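Local atomic coordinates of CRISPR-associated protein CasA/Cse1 (Thermus thermophilus, PDB entry 4AN8), a protein that serves as a subunit of the type I-E CRISPR ribonucleoprotein complex Cascade and probably takes part in selecting foreign DNA during bacterial adaptive immunity. Residues V30-A35 with H57-A62. Sequence-based numbering, arbitrary orientation.
Sequences VGIGEA and HRLLLA
Ile32 and Ala35 of the short helix 32-37 pack against Leu59 and Leu60 of the long helix 50-67 in a buried, wholly apolar contact. Ile32 does most of the work on its side, and its atoms divide between the two leucines. Its CB, on a bond directed at the long helix, lies 4.5 Å from Leu60 CD2, behind the closer-lying branches. The CG2 methyl, held anti to the backbone N, meets that same Leu60 CD2 at 4.0 Å. The other branch, CG1, stands anti to the carbonyl carbon (chi1 -69°) and passes 4.2 Å from Leu60 CD2, so that this methyl sits beside CB, CG1 and CG2. Only CD1, after an extended second torsion, turns to Leu59 CD2 at 4.0 Å. Ile32 and Leu60 lie alongside each other, pointing opposite ways, while Leu59 comes across the isoleucine nearly perpendicular to it.

Leu60 forks between two residues of the short helix. Its CD2 takes the isoleucine, while CD1 reaches Ala35 CB at 4.2 Å. Ile32 and Ala35 lie three residues apart, nearly one helical turn, and so face the long helix together. Gly31 occupies the N-cap position, and its carbonyl O accepts a hydrogen bond from Ala35 N (3.0 Å), closing the first turn that carries both contacts.

Beyond the pair, Ile32 also touches Ile19 of strand 19-23, and Leu59 leans on Trp18 and Trp219. The contact is thus plain hydrophobic helix-helix packing, joining the short helix that follows strand 26-30 after the single residue Gly31 to the middle of helix 50-67 within the Cse1 fold.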
ATOM      1  N   VAL A  30     -20.258   8.461  -3.160  1.00 20.37           N
ATOM      2  CA  VAL A  30     -20.891   8.813  -1.916  1.00 20.37           C
ATOM      3  C   VAL A  30     -19.964   9.725  -1.101  1.00 20.37           C
ATOM      4  O   VAL A  30     -18.772   9.891  -1.433  1.00 20.37           O
ATOM      5  CB  VAL A  30     -21.196   7.531  -1.100  1.00 19.93           C
ATOM      6  CG1 VAL A  30     -22.099   6.590  -1.924  1.00 19.93           C
ATOM      7  CG2 VAL A  30     -19.896   6.827  -0.675  1.00 19.93           C
ATOM      8  N   GLY A  31     -20.519  10.330  -0.060  1.00 23.26           N
ATOM      9  CA  GLY A  31     -19.748  11.147   0.849  1.00 23.26           C
ATOM     10  C   GLY A  31     -19.361  10.296   2.038  1.00 23.26           C
ATOM     11  O   GLY A  31     -19.739   9.115   2.115  1.00 23.26           O
ATOM     12  N   ILE A  32     -18.602  10.880   2.960  1.00 25.30           N
ATOM     13  CA  ILE A  32     -18.099  10.155   4.114  1.00 25.30           C
ATOM     14  C   ILE A  32     -19.233   9.617   4.982  1.00 25.30           C
ATOM     15  O   ILE A  32     -19.157   8.490   5.458  1.00 25.30           O
ATOM     16  CB  ILE A  32     -17.168  11.051   4.946  1.00 14.76           C
ATOM     17  CG1 ILE A  32     -15.866  11.315   4.175  1.00 14.76           C
ATOM     18  CG2 ILE A  32     -16.873  10.432   6.319  1.00 14.76           C
ATOM     19  CD1 ILE A  32     -15.027  12.438   4.767  1.00 14.76           C
ATOM     20  N   GLY A  33     -20.287  10.410   5.193  1.00 22.53           N
ATOM     21  CA  GLY A  33     -21.395   9.965   6.018  1.00 22.53           C
ATOM     22  C   GLY A  33     -22.017   8.647   5.557  1.00 22.53           C
ATOM     23  O   GLY A  33     -22.122   7.685   6.320  1.00 22.53           O
ATOM     24  N   GLU A  34     -22.430   8.603   4.301  1.00 24.70           N
ATOM     25  CA  GLU A  34     -23.013   7.405   3.726  1.00 24.70           C
ATOM     26  C   GLU A  34     -22.022   6.238   3.665  1.00 24.70           C
ATOM     27  O   GLU A  34     -22.393   5.087   3.886  1.00 24.70           O
ATOM     28  CB  GLU A  34     -23.548   7.697   2.327  1.00 39.86           C
ATOM     29  CG  GLU A  34     -24.249   6.516   1.694  1.00 39.86           C
ATOM     30  CD  GLU A  34     -24.934   6.857   0.383  1.00 39.86           C
ATOM     31  OE1 GLU A  34     -24.965   8.050  -0.007  1.00 39.86           O
ATOM     32  OE2 GLU A  34     -25.453   5.921  -0.266  1.00 39.86           O
ATOM     33  N   ALA A  35     -20.769   6.526   3.344  1.00 24.88           N
ATOM     34  CA  ALA A  35     -19.768   5.484   3.274  1.00 24.88           C
ATOM     35  C   ALA A  35     -19.677   4.747   4.609  1.00 24.88           C
ATOM     36  O   ALA A  35     -19.520   3.542   4.632  1.00 24.88           O
ATOM     37  CB  ALA A  35     -18.408   6.068   2.886  1.00 18.24           C
ATOM     38  N   HIS A  57      -9.584   4.691   2.357  1.00 19.71           N
ATOM     39  CA  HIS A  57      -9.725   3.873   3.564  1.00 19.71           C
ATOM     40  C   HIS A  57      -9.116   4.542   4.783  1.00 19.71           C
ATOM     41  O   HIS A  57      -9.698   4.468   5.863  1.00 19.71           O
ATOM     42  CB  HIS A  57      -9.065   2.502   3.414  1.00 16.12           C
ATOM     43  CG  HIS A  57      -9.818   1.569   2.537  1.00 16.12           C
ATOM     44  ND1 HIS A  57      -9.555   1.444   1.189  1.00 16.12           N
ATOM     45  CD2 HIS A  57     -10.852   0.734   2.800  1.00 16.12           C
ATOM     46  CE1 HIS A  57     -10.388   0.561   0.664  1.00 16.12           C
ATOM     47  NE2 HIS A  57     -11.175   0.109   1.622  1.00 16.12           N
ATOM     48  N   ARG A  58      -7.946   5.169   4.628  1.00 20.44           N
ATOM     49  CA  ARG A  58      -7.261   5.771   5.793  1.00 20.44           C
ATOM     50  C   ARG A  58      -8.014   6.982   6.353  1.00 20.44           C
ATOM     51  O   ARG A  58      -8.071   7.165   7.561  1.00 20.44           O
ATOM     52  CB  ARG A  58      -5.791   6.121   5.495  1.00 17.68           C
ATOM     53  CG  ARG A  58      -4.937   4.900   5.128  1.00 17.68           C
ATOM     54  CD  ARG A  58      -3.670   5.261   4.311  1.00 17.68           C
ATOM     55  NE  ARG A  58      -2.730   6.066   5.096  1.00 17.68           N
ATOM     56  CZ  ARG A  58      -1.905   5.567   6.013  1.00 17.68           C
ATOM     57  NH1 ARG A  58      -1.910   4.268   6.260  1.00 17.68           N
ATOM     58  NH2 ARG A  58      -1.087   6.369   6.694  1.00 17.68           N
ATOM     59  N   LEU A  59      -8.594   7.790   5.475  1.00 17.47           N
ATOM     60  CA  LEU A  59      -9.477   8.869   5.900  1.00 17.47           C
ATOM     61  C   LEU A  59     -10.727   8.328   6.658  1.00 17.47           C
ATOM     62  O   LEU A  59     -11.067   8.809   7.745  1.00 17.47           O
ATOM     63  CB  LEU A  59      -9.878   9.721   4.707  1.00 19.09           C
ATOM     64  CG  LEU A  59     -10.834  10.880   5.026  1.00 19.09           C
ATOM     65  CD1 LEU A  59     -10.247  11.798   6.104  1.00 19.09           C
ATOM     66  CD2 LEU A  59     -11.186  11.698   3.749  1.00 19.09           C
ATOM     67  N   LEU A  60     -11.386   7.311   6.101  1.00 17.46           N
ATOM     68  CA  LEU A  60     -12.546   6.726   6.767  1.00 17.46           C
ATOM     69  C   LEU A  60     -12.171   6.170   8.142  1.00 17.46           C
ATOM     70  O   LEU A  60     -12.898   6.379   9.116  1.00 17.46           O
ATOM     71  CB  LEU A  60     -13.191   5.611   5.930  1.00 16.84           C
ATOM     72  CG  LEU A  60     -13.826   6.116   4.630  1.00 16.84           C
ATOM     73  CD1 LEU A  60     -14.484   4.978   3.893  1.00 16.84           C
ATOM     74  CD2 LEU A  60     -14.808   7.258   4.900  1.00 16.84           C
ATOM     75  N   LEU A  61     -11.053   5.443   8.199  1.00 16.84           N
ATOM     76  CA  LEU A  61     -10.544   4.905   9.459  1.00 16.84           C
ATOM     77  C   LEU A  61     -10.227   6.007  10.484  1.00 16.84           C
ATOM     78  O   LEU A  61     -10.500   5.848  11.666  1.00 16.84           O
ATOM     79  CB  LEU A  61      -9.304   4.061   9.213  1.00 16.25           C
ATOM     80  CG  LEU A  61      -9.609   2.787   8.425  1.00 16.25           C
ATOM     81  CD1 LEU A  61      -8.314   2.244   7.747  1.00 16.25           C
ATOM     82  CD2 LEU A  61     -10.251   1.744   9.339  1.00 16.25           C
ATOM     83  N   ALA A  62      -9.633   7.111  10.023  1.00 18.48           N
ATOM     84  CA  ALA A  62      -9.339   8.229  10.906  1.00 18.48           C
ATOM     85  C   ALA A  62     -10.641   8.687  11.541  1.00 18.48           C
ATOM     86  O   ALA A  62     -10.734   8.804  12.758  1.00 18.48           O
ATOM     87  CB  ALA A  62      -8.695   9.392  10.128  1.00  9.74           C
TER